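Local atomic coordinates of lantibiotic dehydratase (Microbispora corallina, PDB entry 5EHK), a protein that probably dehydrates serine and threonine residues of the NAI-107 precursor peptide in a tRNA-dependent reaction during lantibiotic biosynthesis. Residues A[143-148]-A[368-373]; A[166-171]-A[336-341]; A[207-212]-A[229-234]; A[203-208]-A[428-433]. All coordinates share one frame; numbering follows the deposited sequence.

Interaction 1 (A[143-148]-A[368-373])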
loop_
_atom_site.group_PDB
_atom_site.type_symbol
_atom_site.label_atom_id
_atom_site.label_comp_id
_atom_site.label_asym_id
_atom_site.label_seq_id
_atom_site.Cartn_x
_atom_site.Cartn_y
_atom_site.Cartn_z
ATOM N N PHE A 143 11.886 -31.292 23.521
ATOM C CA PHE A 143 10.517 -31.747 23.383
ATOM C C PHE A 143 10.131 -32.576 24.628
ATOM O O PHE A 143 10.198 -32.068 25.747
ATOM C CB PHE A 143 10.299 -32.488 22.054
ATOM C CG PHE A 143 8.851 -32.723 21.729
ATOM C CD1 PHE A 143 7.847 -32.005 22.394
ATOM C CD2 PHE A 143 8.479 -33.672 20.797
ATOM C CE1 PHE A 143 6.506 -32.221 22.128
ATOM C CE2 PHE A 143 7.126 -33.894 20.515
ATOM C CZ PHE A 143 6.145 -33.167 21.184
ATOM N N GLY A 144 9.708 -33.821 24.457
ATOM C CA GLY A 144 9.243 -34.587 25.604
ATOM C C GLY A 144 10.363 -35.405 26.214
ATOM O O GLY A 144 11.142 -34.904 27.025
ATOM N N LEU A 145 10.460 -36.665 25.804
ATOM C CA LEU A 145 11.608 -37.495 26.158
ATOM C C LEU A 145 12.579 -37.640 24.990
ATOM O O LEU A 145 13.477 -38.483 25.021
ATOM C CB LEU A 145 11.163 -38.876 26.622
ATOM C CG LEU A 145 10.494 -38.878 27.987
ATOM C CD1 LEU A 145 9.446 -39.974 28.051
ATOM C CD2 LEU A 145 11.569 -39.050 29.054
ATOM N N PHE A 146 12.405 -36.809 23.967
ATOM C CA PHE A 146 13.270 -36.865 22.806
ATOM C C PHE A 146 14.499 -36.000 23.003
ATOM O O PHE A 146 15.581 -36.334 22.534
ATOM C CB PHE A 146 12.505 -36.410 21.567
ATOM C CG PHE A 146 11.379 -37.321 21.198
ATOM C CD1 PHE A 146 11.586 -38.380 20.329
ATOM C CD2 PHE A 146 10.117 -37.127 21.727
ATOM C CE1 PHE A 146 10.556 -39.228 19.989
ATOM C CE2 PHE A 146 9.080 -37.972 21.394
ATOM C CZ PHE A 146 9.302 -39.031 20.529
ATOM N N ALA A 147 14.341 -34.886 23.707
ATOM C CA ALA A 147 15.447 -33.951 23.855
ATOM C C ALA A 147 15.262 -33.059 25.067
ATOM O O ALA A 147 14.156 -32.947 25.600
ATOM C CB ALA A 147 15.595 -33.114 22.603
ATOM N N GLY A 148 16.352 -32.429 25.503
ATOM C CA GLY A 148 16.319 -31.656 26.720
ATOM C C GLY A 148 17.488 -30.717 26.870
ATOM O O GLY A 148 18.225 -30.503 25.909
ATOM N N VAL A 368 6.390 -32.511 29.816
ATOM C CA VAL A 368 7.637 -33.096 30.305
ATOM C C VAL A 368 8.835 -32.341 29.791
ATOM O O VAL A 368 8.958 -32.112 28.601
ATOM C CB VAL A 368 7.780 -34.594 29.908
ATOM C CG1 VAL A 368 9.185 -35.107 30.219
ATOM C CG2 VAL A 368 6.710 -35.444 30.602
ATOM N N ASP A 369 9.708 -31.934 30.699
ATOM C CA ASP A 369 10.994 -31.387 30.303
ATOM C C ASP A 369 12.073 -32.385 30.720
ATOM O O ASP A 369 11.982 -33.010 31.787
ATOM C CB ASP A 369 11.275 -30.039 30.977
ATOM C CG ASP A 369 10.160 -29.002 30.763
ATOM O OD1 ASP A 369 9.404 -29.094 29.756
ATOM O OD2 ASP A 369 10.075 -28.075 31.617
ATOM N N LEU A 370 13.101 -32.519 29.890
ATOM C CA LEU A 370 14.138 -33.494 30.127
ATOM C C LEU A 370 15.443 -32.807 30.462
ATOM O O LEU A 370 15.916 -31.971 29.703
ATOM C CB LEU A 370 14.346 -34.306 28.872
ATOM C CG LEU A 370 15.273 -35.495 29.064
ATOM C CD1 LEU A 370 14.770 -36.355 30.215
ATOM C CD2 LEU A 370 15.390 -36.281 27.770
ATOM N N ARG A 371 16.037 -33.154 31.599
ATOM C CA ARG A 371 17.379 -32.662 31.888
ATOM C C ARG A 371 18.400 -33.654 31.355
ATOM O O ARG A 371 18.396 -34.830 31.738
ATOM C CB ARG A 371 17.618 -32.401 33.370
ATOM C CG ARG A 371 19.001 -31.818 33.625
ATOM C CD ARG A 371 19.191 -31.457 35.071
ATOM N NE ARG A 371 19.009 -32.625 35.911
ATOM C CZ ARG A 371 19.971 -33.507 36.133
ATOM N NH1 ARG A 371 21.171 -33.316 35.593
ATOM N NH2 ARG A 371 19.740 -34.567 36.897
ATOM N N ILE A 372 19.228 -33.185 30.427
ATOM C CA ILE A 372 20.265 -34.003 29.818
ATOM C C ILE A 372 21.521 -34.101 30.687
ATOM O O ILE A 372 22.031 -33.082 31.166
ATOM C CB ILE A 372 20.652 -33.435 28.445
ATOM C CG1 ILE A 372 19.494 -33.598 27.458
ATOM C CG2 ILE A 372 21.920 -34.098 27.917
ATOM C CD1 ILE A 372 18.940 -35.019 27.321
ATOM N N ASP A 373 22.007 -35.325 30.905
ATOM C CA ASP A 373 23.295 -35.536 31.578
ATOM C C ASP A 373 24.424 -35.301 30.586
ATOM O O ASP A 373 24.749 -36.161 29.768
ATOM C CB ASP A 373 23.384 -36.944 32.196
ATOM C CG ASP A 373 24.680 -37.165 32.987
ATOM O OD1 ASP A 373 25.418 -36.185 33.231
ATOM O OD2 ASP A 373 24.956 -38.324 33.373
#

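Interaction 2 (A[166-171]-A[336-341])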
loop_
_atom_site.group_PDB
_atom_site.type_symbol
_atom_site.label_atom_id
_atom_site.label_comp_id
_atom_site.label_asym_id
_atom_site.label_seq_id
_atom_site.Cartn_x
_atom_site.Cartn_y
_atom_site.Cartn_z
ATOM N N HIS A 166 19.995 -39.160 32.586
ATOM C CA HIS A 166 19.000 -38.141 32.249
ATOM C C HIS A 166 17.809 -38.179 33.193
ATOM O O HIS A 166 17.301 -39.252 33.529
ATOM C CB HIS A 166 18.519 -38.314 30.810
ATOM C CG HIS A 166 19.626 -38.441 29.813
ATOM N ND1 HIS A 166 20.781 -37.692 29.884
ATOM C CD2 HIS A 166 19.767 -39.251 28.738
ATOM C CE1 HIS A 166 21.580 -38.026 28.887
ATOM N NE2 HIS A 166 20.989 -38.971 28.177
ATOM N N ARG A 167 17.375 -36.996 33.616
ATOM C CA ARG A 167 16.247 -36.849 34.531
ATOM C C ARG A 167 15.104 -36.016 33.970
ATOM O O ARG A 167 15.306 -35.018 33.279
ATOM C CB ARG A 167 16.725 -36.190 35.816
ATOM C CG ARG A 167 17.600 -37.057 36.664
ATOM C CD ARG A 167 16.877 -38.325 37.053
ATOM N NE ARG A 167 17.219 -38.643 38.433
ATOM C CZ ARG A 167 16.609 -38.101 39.486
ATOM N NH1 ARG A 167 15.634 -37.214 39.308
ATOM N NH2 ARG A 167 16.983 -38.429 40.716
ATOM N N THR A 168 13.899 -36.423 34.339
ATOM C CA THR A 168 12.668 -35.838 33.853
ATOM C C THR A 168 12.083 -34.915 34.915
ATOM O O THR A 168 12.280 -35.143 36.104
ATOM C CB THR A 168 11.672 -36.959 33.500
ATOM O OG1 THR A 168 11.952 -37.431 32.182
ATOM C CG2 THR A 168 10.280 -36.453 33.491
ATOM N N ARG A 169 11.456 -33.819 34.500
ATOM C CA ARG A 169 10.525 -33.115 35.387
ATOM C C ARG A 169 9.152 -33.149 34.731
ATOM O O ARG A 169 9.036 -32.800 33.558
ATOM C CB ARG A 169 10.890 -31.657 35.577
ATOM C CG ARG A 169 9.703 -30.878 36.083
ATOM C CD ARG A 169 10.095 -29.520 36.557
ATOM N NE ARG A 169 10.365 -28.690 35.392
ATOM C CZ ARG A 169 11.008 -27.532 35.430
ATOM N NH1 ARG A 169 11.474 -27.058 36.583
ATOM N NH2 ARG A 169 11.206 -26.864 34.305
ATOM N N THR A 170 8.121 -33.535 35.481
ATOM C CA THR A 170 6.768 -33.681 34.934
ATOM C C THR A 170 5.743 -32.785 35.639
ATOM O O THR A 170 5.669 -32.741 36.862
ATOM C CB THR A 170 6.310 -35.148 34.987
ATOM O OG1 THR A 170 7.289 -35.952 34.330
ATOM C CG2 THR A 170 4.948 -35.339 34.301
ATOM N N ARG A 171 4.951 -32.075 34.844
ATOM C CA ARG A 171 3.972 -31.138 35.377
ATOM C C ARG A 171 2.633 -31.262 34.689
ATOM O O ARG A 171 2.518 -31.817 33.594
ATOM C CB ARG A 171 4.476 -29.697 35.276
ATOM C CG ARG A 171 5.548 -29.349 36.285
ATOM C CD ARG A 171 6.234 -28.049 35.932
ATOM N NE ARG A 171 7.096 -27.593 37.019
ATOM C CZ ARG A 171 7.872 -26.515 36.959
ATOM N NH1 ARG A 171 7.905 -25.788 35.847
ATOM N NH2 ARG A 171 8.618 -26.166 38.005
ATOM N N ALA A 336 7.270 -39.222 41.618
ATOM C CA ALA A 336 7.562 -40.638 41.512
ATOM C C ALA A 336 8.188 -40.930 40.166
ATOM O O ALA A 336 9.270 -41.526 40.078
ATOM C CB ALA A 336 6.291 -41.427 41.665
ATOM N N TYR A 337 7.514 -40.478 39.114
ATOM C CA TYR A 337 7.994 -40.704 37.758
ATOM C C TYR A 337 9.268 -39.900 37.461
ATOM O O TYR A 337 10.075 -40.280 36.606
ATOM C CB TYR A 337 6.880 -40.436 36.738
ATOM C CG TYR A 337 7.397 -40.326 35.334
ATOM C CD1 TYR A 337 7.882 -41.432 34.657
ATOM C CD2 TYR A 337 7.417 -39.101 34.688
ATOM C CE1 TYR A 337 8.372 -41.313 33.371
ATOM C CE2 TYR A 337 7.895 -38.976 33.405
ATOM C CZ TYR A 337 8.374 -40.075 32.753
ATOM O OH TYR A 337 8.852 -39.912 31.479
ATOM N N ASP A 338 9.475 -38.819 38.203
ATOM C CA ASP A 338 10.687 -38.025 38.018
ATOM C C ASP A 338 11.877 -38.661 38.734
ATOM O O ASP A 338 13.020 -38.206 38.578
ATOM C CB ASP A 338 10.514 -36.570 38.478
ATOM C CG ASP A 338 9.679 -35.743 37.518
ATOM O OD1 ASP A 338 9.458 -36.196 36.375
ATOM O OD2 ASP A 338 9.273 -34.622 37.903
ATOM N N ARG A 339 11.601 -39.693 39.534
ATOM C CA ARG A 339 12.660 -40.444 40.205
ATOM C C ARG A 339 13.210 -41.479 39.246
ATOM O O ARG A 339 14.395 -41.828 39.285
ATOM C CB ARG A 339 12.166 -41.098 41.504
ATOM C CG ARG A 339 12.010 -40.103 42.637
ATOM C CD ARG A 339 11.447 -40.687 43.919
ATOM N NE ARG A 339 11.262 -39.612 44.894
ATOM C CZ ARG A 339 10.085 -39.090 45.245
ATOM N NH1 ARG A 339 8.954 -39.563 44.724
ATOM N NH2 ARG A 339 10.042 -38.097 46.133
ATOM N N THR A 340 12.342 -41.893 38.334
ATOM C CA THR A 340 12.628 -42.931 37.364
ATOM C C THR A 340 13.650 -42.493 36.303
ATOM O O THR A 340 13.867 -41.302 36.090
ATOM C CB THR A 340 11.306 -43.352 36.692
ATOM O OG1 THR A 340 11.128 -44.764 36.806
ATOM C CG2 THR A 340 11.269 -42.942 35.236
ATOM N N ALA A 341 14.284 -43.469 35.651
ATOM C CA ALA A 341 15.250 -43.214 34.587
ATOM C C ALA A 341 14.611 -43.341 33.201
ATOM O O ALA A 341 13.431 -43.649 33.075
ATOM C CB ALA A 341 16.426 -44.159 34.718
HETATM O O HOH W 1 12.918 -39.037 35.786
#

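Interaction 3 (A[207-212]-A[229-234])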
loop_
_atom_site.group_PDB
_atom_site.type_symbol
_atom_site.label_atom_id
_atom_site.label_comp_id
_atom_site.label_asym_id
_atom_site.label_seq_id
_atom_site.Cartn_x
_atom_site.Cartn_y
_atom_site.Cartn_z
ATOM N N ASP A 207 -23.004 1.701 30.485
ATOM C CA ASP A 207 -23.449 1.038 31.706
ATOM C C ASP A 207 -23.038 -0.428 31.729
ATOM O O ASP A 207 -23.526 -1.205 32.549
ATOM C CB ASP A 207 -24.962 1.080 31.781
ATOM C CG ASP A 207 -25.598 0.334 30.631
ATOM O OD1 ASP A 207 -25.163 0.571 29.471
ATOM O OD2 ASP A 207 -26.479 -0.520 30.885
ATOM N N ARG A 208 -22.146 -0.810 30.824
ATOM C CA ARG A 208 -21.679 -2.189 30.762
ATOM C C ARG A 208 -20.205 -2.289 31.110
ATOM O O ARG A 208 -19.415 -1.353 30.866
ATOM C CB ARG A 208 -21.871 -2.759 29.366
ATOM C CG ARG A 208 -23.274 -2.636 28.817
ATOM C CD ARG A 208 -23.624 -3.859 27.994
ATOM N NE ARG A 208 -24.897 -4.369 28.476
ATOM C CZ ARG A 208 -25.167 -5.647 28.697
ATOM N NH1 ARG A 208 -24.256 -6.578 28.451
ATOM N NH2 ARG A 208 -26.366 -5.983 29.156
ATOM N N ILE A 209 -19.842 -3.423 31.704
ATOM C CA ILE A 209 -18.443 -3.787 31.882
ATOM C C ILE A 209 -18.041 -4.786 30.763
ATOM O O ILE A 209 -18.748 -5.761 30.481
ATOM C CB ILE A 209 -18.182 -4.303 33.322
ATOM C CG1 ILE A 209 -16.688 -4.346 33.624
ATOM C CG2 ILE A 209 -18.806 -5.644 33.545
ATOM C CD1 ILE A 209 -16.038 -2.976 33.604
ATOM N N VAL A 210 -16.934 -4.504 30.085
ATOM C CA VAL A 210 -16.523 -5.330 28.958
ATOM C C VAL A 210 -15.140 -5.918 29.145
ATOM O O VAL A 210 -14.209 -5.211 29.530
ATOM C CB VAL A 210 -16.600 -4.554 27.620
ATOM C CG1 VAL A 210 -16.024 -5.358 26.478
ATOM C CG2 VAL A 210 -18.048 -4.188 27.301
ATOM N N LEU A 211 -15.034 -7.226 28.915
ATOM C CA LEU A 211 -13.751 -7.917 28.837
ATOM C C LEU A 211 -13.493 -8.370 27.397
ATOM O O LEU A 211 -14.139 -9.286 26.906
ATOM C CB LEU A 211 -13.719 -9.129 29.776
ATOM C CG LEU A 211 -12.452 -10.011 29.775
ATOM C CD1 LEU A 211 -11.272 -9.190 30.229
ATOM C CD2 LEU A 211 -12.593 -11.234 30.681
ATOM N N ASP A 212 -12.555 -7.738 26.710
ATOM C CA ASP A 212 -12.210 -8.218 25.378
ATOM C C ASP A 212 -11.325 -9.464 25.541
ATOM O O ASP A 212 -10.408 -9.479 26.366
ATOM C CB ASP A 212 -11.492 -7.135 24.553
ATOM C CG ASP A 212 -12.326 -5.848 24.397
ATOM O OD1 ASP A 212 -13.531 -5.955 24.083
ATOM O OD2 ASP A 212 -11.780 -4.726 24.589
ATOM N N VAL A 229 -16.960 -10.879 26.522
ATOM C CA VAL A 229 -17.894 -10.880 27.641
ATOM C C VAL A 229 -18.441 -9.481 27.908
ATOM O O VAL A 229 -17.671 -8.550 28.145
ATOM C CB VAL A 229 -17.234 -11.429 28.910
ATOM C CG1 VAL A 229 -17.989 -10.961 30.162
ATOM C CG2 VAL A 229 -17.167 -12.946 28.842
ATOM N N SER A 230 -19.765 -9.337 27.879
ATOM C CA SER A 230 -20.410 -8.044 28.129
ATOM C C SER A 230 -21.393 -8.145 29.271
ATOM O O SER A 230 -22.490 -8.668 29.089
ATOM C CB SER A 230 -21.161 -7.570 26.884
ATOM O OG SER A 230 -21.672 -6.258 27.056
ATOM N N ALA A 231 -21.010 -7.652 30.447
ATOM C CA ALA A 231 -21.891 -7.694 31.613
ATOM C C ALA A 231 -22.465 -6.307 31.907
ATOM O O ALA A 231 -21.801 -5.308 31.656
ATOM C CB ALA A 231 -21.128 -8.206 32.815
ATOM N N ARG A 232 -23.690 -6.232 32.425
ATOM C CA ARG A 232 -24.219 -4.944 32.867
ATOM C C ARG A 232 -23.516 -4.494 34.153
ATOM O O ARG A 232 -23.345 -5.276 35.091
ATOM C CB ARG A 232 -25.729 -4.993 33.094
ATOM C CG ARG A 232 -26.314 -3.655 33.564
ATOM C CD ARG A 232 -27.809 -3.719 33.859
ATOM N NE ARG A 232 -28.581 -4.235 32.722
ATOM C CZ ARG A 232 -29.126 -3.487 31.757
ATOM N NH1 ARG A 232 -28.995 -2.162 31.771
ATOM N NH2 ARG A 232 -29.814 -4.068 30.776
ATOM N N ARG A 233 -23.131 -3.222 34.204
ATOM C CA ARG A 233 -22.362 -2.700 35.338
ATOM C C ARG A 233 -23.264 -2.032 36.381
ATOM O O ARG A 233 -23.375 -0.817 36.449
ATOM C CB ARG A 233 -21.294 -1.728 34.847
ATOM C CG ARG A 233 -20.387 -1.179 35.925
ATOM C CD ARG A 233 -19.313 -0.292 35.297
ATOM N NE ARG A 233 -18.455 0.318 36.307
ATOM C CZ ARG A 233 -18.616 1.564 36.731
ATOM N NH1 ARG A 233 -19.604 2.285 36.235
ATOM N NH2 ARG A 233 -17.815 2.071 37.655
ATOM N N SER A 234 -23.913 -2.852 37.187
ATOM C CA SER A 234 -24.794 -2.377 38.242
ATOM C C SER A 234 -23.959 -1.795 39.373
ATOM O O SER A 234 -22.742 -1.917 39.351
ATOM C CB SER A 234 -25.634 -3.553 38.755
ATOM O OG SER A 234 -24.802 -4.617 39.198
#

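Interaction 4 (A[203-208]-A[428-433])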
loop_
_atom_site.group_PDB
_atom_site.type_symbol
_atom_site.label_atom_id
_atom_site.label_comp_id
_atom_site.label_asym_id
_atom_site.label_seq_id
_atom_site.Cartn_x
_atom_site.Cartn_y
_atom_site.Cartn_z
ATOM N N THR A 203 -12.737 -3.013 30.540
ATOM C CA THR A 203 -12.934 -1.651 30.079
ATOM C C THR A 203 -14.425 -1.345 30.207
ATOM O O THR A 203 -15.275 -2.208 29.912
ATOM C CB THR A 203 -12.377 -1.408 28.637
ATOM O OG1 THR A 203 -13.384 -0.797 27.815
ATOM C CG2 THR A 203 -11.874 -2.719 27.982
ATOM N N VAL A 204 -14.716 -0.144 30.712
ATOM C CA VAL A 204 -16.076 0.349 30.950
ATOM C C VAL A 204 -16.718 1.011 29.734
ATOM O O VAL A 204 -16.228 2.022 29.246
ATOM C CB VAL A 204 -16.057 1.402 32.057
ATOM C CG1 VAL A 204 -17.428 2.027 32.231
ATOM C CG2 VAL A 204 -15.582 0.789 33.335
ATOM N N ARG A 205 -17.831 0.474 29.255
ATOM C CA ARG A 205 -18.525 1.107 28.136
ATOM C C ARG A 205 -19.973 1.393 28.494
ATOM O O ARG A 205 -20.797 0.479 28.563
ATOM C CB ARG A 205 -18.456 0.243 26.890
ATOM C CG ARG A 205 -17.097 0.251 26.262
ATOM C CD ARG A 205 -17.015 -0.645 25.044
ATOM N NE ARG A 205 -15.785 -0.341 24.345
ATOM C CZ ARG A 205 -14.734 -1.154 24.314
ATOM N NH1 ARG A 205 -14.784 -2.339 24.912
ATOM N NH2 ARG A 205 -13.634 -0.792 23.659
ATOM N N GLY A 206 -20.268 2.666 28.734
ATOM C CA GLY A 206 -21.608 3.090 29.089
ATOM C C GLY A 206 -21.971 2.539 30.449
ATOM O O GLY A 206 -21.304 2.836 31.432
ATOM N N ASP A 207 -23.004 1.701 30.485
ATOM C CA ASP A 207 -23.449 1.038 31.706
ATOM C C ASP A 207 -23.038 -0.428 31.729
ATOM O O ASP A 207 -23.526 -1.205 32.549
ATOM C CB ASP A 207 -24.962 1.080 31.781
ATOM C CG ASP A 207 -25.598 0.334 30.631
ATOM O OD1 ASP A 207 -25.163 0.571 29.471
ATOM O OD2 ASP A 207 -26.479 -0.520 30.885
ATOM N N ARG A 208 -22.146 -0.810 30.824
ATOM C CA ARG A 208 -21.679 -2.189 30.762
ATOM C C ARG A 208 -20.205 -2.289 31.110
ATOM O O ARG A 208 -19.415 -1.353 30.866
ATOM C CB ARG A 208 -21.871 -2.759 29.366
ATOM C CG ARG A 208 -23.274 -2.636 28.817
ATOM C CD ARG A 208 -23.624 -3.859 27.994
ATOM N NE ARG A 208 -24.897 -4.369 28.476
ATOM C CZ ARG A 208 -25.167 -5.647 28.697
ATOM N NH1 ARG A 208 -24.256 -6.578 28.451
ATOM N NH2 ARG A 208 -26.366 -5.983 29.156
ATOM N N LEU A 428 -5.481 4.281 25.498
ATOM C CA LEU A 428 -4.816 4.276 24.210
ATOM C C LEU A 428 -5.243 3.056 23.408
ATOM O O LEU A 428 -5.509 3.167 22.225
ATOM C CB LEU A 428 -3.303 4.239 24.392
ATOM C CG LEU A 428 -2.513 4.358 23.092
ATOM C CD1 LEU A 428 -2.718 5.731 22.481
ATOM C CD2 LEU A 428 -1.051 4.062 23.306
ATOM N N LEU A 429 -5.352 1.897 24.051
ATOM C CA LEU A 429 -5.649 0.661 23.331
ATOM C C LEU A 429 -7.123 0.510 22.966
ATOM O O LEU A 429 -7.490 -0.382 22.198
ATOM C CB LEU A 429 -5.184 -0.557 24.129
ATOM C CG LEU A 429 -3.724 -0.979 23.930
ATOM C CD1 LEU A 429 -3.435 -2.227 24.704
ATOM C CD2 LEU A 429 -3.423 -1.194 22.470
ATOM N N ASP A 430 -7.957 1.378 23.532
ATOM C CA ASP A 430 -9.393 1.360 23.286
ATOM C C ASP A 430 -9.794 1.935 21.917
ATOM O O ASP A 430 -9.387 3.033 21.552
ATOM C CB ASP A 430 -10.107 2.128 24.388
ATOM C CG ASP A 430 -11.596 2.016 24.288
ATOM O OD1 ASP A 430 -12.119 0.937 24.630
ATOM O OD2 ASP A 430 -12.247 2.993 23.869
ATOM N N ASP A 431 -10.584 1.170 21.171
ATOM C CA ASP A 431 -11.088 1.566 19.856
ATOM C C ASP A 431 -11.839 2.886 19.879
ATOM O O ASP A 431 -11.716 3.693 18.967
ATOM C CB ASP A 431 -12.032 0.500 19.342
ATOM C CG ASP A 431 -11.310 -0.646 18.707
ATOM O OD1 ASP A 431 -10.410 -0.387 17.870
ATOM O OD2 ASP A 431 -11.636 -1.804 19.044
ATOM N N THR A 432 -12.621 3.095 20.928
ATOM C CA THR A 432 -13.477 4.252 21.017
ATOM C C THR A 432 -12.787 5.484 21.571
ATOM O O THR A 432 -12.965 6.594 21.044
ATOM C CB THR A 432 -14.716 3.958 21.846
ATOM O OG1 THR A 432 -15.323 2.735 21.392
ATOM C CG2 THR A 432 -15.679 5.082 21.712
ATOM N N ARG A 433 -12.046 5.314 22.661
ATOM C CA ARG A 433 -11.444 6.455 23.342
ATOM C C ARG A 433 -10.044 6.785 22.861
ATOM O O ARG A 433 -9.557 7.915 23.043
ATOM C CB ARG A 433 -11.432 6.241 24.844
ATOM C CG ARG A 433 -12.745 5.795 25.406
ATOM C CD ARG A 433 -12.628 5.596 26.884
ATOM N NE ARG A 433 -13.439 6.522 27.645
ATOM C CZ ARG A 433 -14.439 6.127 28.437
ATOM N NH1 ARG A 433 -14.755 4.823 28.550
ATOM N NH2 ARG A 433 -15.130 7.048 29.111
#

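Interaction 1 (A[143-148]-A[368-373])
L370 points its side chain from its strand toward the loop 143-146 and the start of strand 147-155, and most of the contact gathers around it. The backbone alone sets CB of L370 against two carbonyl oxygens, A147 O at 3.5 Å and G144 O at 3.7 Å; CG, anti to the backbone N (chi1 -172°), then carries the methyls on over the loop. At this isopropyl end CD2 meets L145 O at 4.0 Å. L145 leaves its own backbone on the far side, yet its end comes back toward the strand, so that its CD2 lies 4.3 Å from CD1 of L370 in a loose methyl-to-methyl touch. V368, two residues earlier on the same face, sets its CG1 anti to the backbone N (chi1 170°) and lays that methyl 3.8 Å from G144 O; branched and compact, it suits a place beside a glycine. The two segments share no hydrogen bond, because here strand 147-155 is only beginning its parallel run beside strand 366-379. The ladder is taken up just beyond, where L370 bonds to the backbone of V149, while F146 and G148 pair with V18 and T16 on the opposite flank. At this entry G148 CA comes 3.0 Å from L370 O in a CH-to-oxygen contact; with only hydrogens on its CA, G148 lets the strand's carbonyl lie this close. I372 closes the far end, with CG1 beside its own backbone N (chi1 -68°) and 3.6 Å from the carbonyl carbon of G148. On the other face D369 forms a salt bridge with R169.

Interaction 2 (A[166-171]-A[336-341])
Three hydrogen bonds grip the oxygen of water 1: it accepts from T168 N at 3.1 Å and donates to T340 O at 2.5 Å and to Y337 O at 3.2 Å, thereby tying a strand N-H to the carbonyls at the end of a helix. Next comes the carboxylate of D338, which uses both oxygens on the strand. OD2 receives T170 N at 2.9 Å (N-H...O angle 151°) and OD1 receives the hydroxyl of the same threonine, T170 OG1, at 3.0 Å, each through its syn lone pair. Aspartate suits the place because its short side chain presents two acceptors to the two donors of one residue, and T170 keeps OG1 beside its backbone N (chi1 -54°) to match. That hydroxyl also meets the edge of the Y337 ring in its plane, 3.2 Å from CD2. Beside it T168 turns its methyl inward, CG2 approaching Y337 CE2 obliquely at 3.5 Å, while the phenol OH bonds to E93. The contact thus sets the C-terminal end of helix 318-339 against strand 167-172, which pairs antiparallel with strand 366-379; helix 346-359 adds L352 against T170 and E348 against Y337.

Interaction 3 (A[207-212]-A[229-234])
Strands 208-212 and 229-232 run antiparallel, 161° between their directions, and the pairs I209-A231 and L211-V229 exchange four backbone hydrogen bonds, the shortest I209 N to A231 O at 2.7 Å; one further bond, R233 N to D207 O, lies past the last pair. On one face the side chains are apolar, the bulky I209 and L211 facing the smaller A231 and V229: I209 CG2 touches A231 CB at 3.5 Å, and L211 and V229 lie CB to CB at 4.3 Å. L241 of helix 235-243 packs on I209, and Q278 of helix 267-278 on V229 and A231. The face of V210 and S230 is mixed: beside the apolar valine, the serine hydroxyl is met by R208. Bent at chi2 and chi3, R208 curls back across the neighbouring strand, so that NH1 donates to S230 OG at 3.0 Å, nearly in the guanidinium plane and at 163°. The serine hydroxyl also bonds D833 of the second subunit. At the end of the ladder D207 OD2 meets R232 NH1 in a salt bridge of 3.1 Å, a negative charge that may offset the repulsion between the nearby guanidiniums of R232 and R208. Such pairing is that of an antiparallel meander, here three-stranded, with 208-212 in the middle and one face against the dimer partner.

Interaction 4 (A[203-208]-A[428-433])
A two-residue beta-hairpin supplies one side of this contact, strand 203-205 turning through a type II' turn into strand 208-212. R205 and R208 close it with a reciprocal pair of backbone bonds, R205 N to R208 O and R208 N to R205 O, both 2.9 Å. G206 takes the first corner with a positive phi of 67°, a backbone region that glycine enters easily. From the strand just before the turn R205 stretches out, extended from CG to NE, and meets D430 tip to tip: NH2 lies 2.5 Å from D430 OD1 in a salt bridge, with the guanidinium and carboxylate planes 27° apart. Only OD1 is taken up this way; OD2 sits 4.0 Å from the same NH2. T203 OG1 lies 3.6 Å above one face of that guanidinium, toward its rim. The second carboxylate oxygen belongs to an Asx motif in the loop: D430 OD2 accepts R433 N at 2.6 Å through its anti lone pair (157° at the hydrogen), with a weaker bond from T432 N. Aspartate is short enough to reach back to its own loop while still presenting OD1 to the arginine, and both charged groups are buried, so each probably offsets the other. R433 brings the edge of its guanidinium up to the strand, NH1 lying 3.2 Å from V204 O. The second subunit approaches the same place: its R829 forms a salt bridge with D431, and its N830 packs on R205, with the R829 charge close by.

The four contacts form two pairs, each with centres about 10 Å apart, and the pairs lie 45 to 48 Å from each other. Interactions 1 and 2 share the sheet in which strand 366-379 runs between 147-155 and 167-172, so a helix end and a loop are fastened to neighbouring strands. Interactions 3 and 4 share the three-stranded sheet 203-232, whose middle strand is 208-212, and both touch the second subunit. Along the chain, 143-148 and 166-171 come first, then 203-212 and 229-234, and finally 336-341, 368-373 and 428-433. The small sheet is thus an excursion within the loops of interactions 1 and 2, while interaction 4 crosses both, linking it to a later loop at the dimer interface.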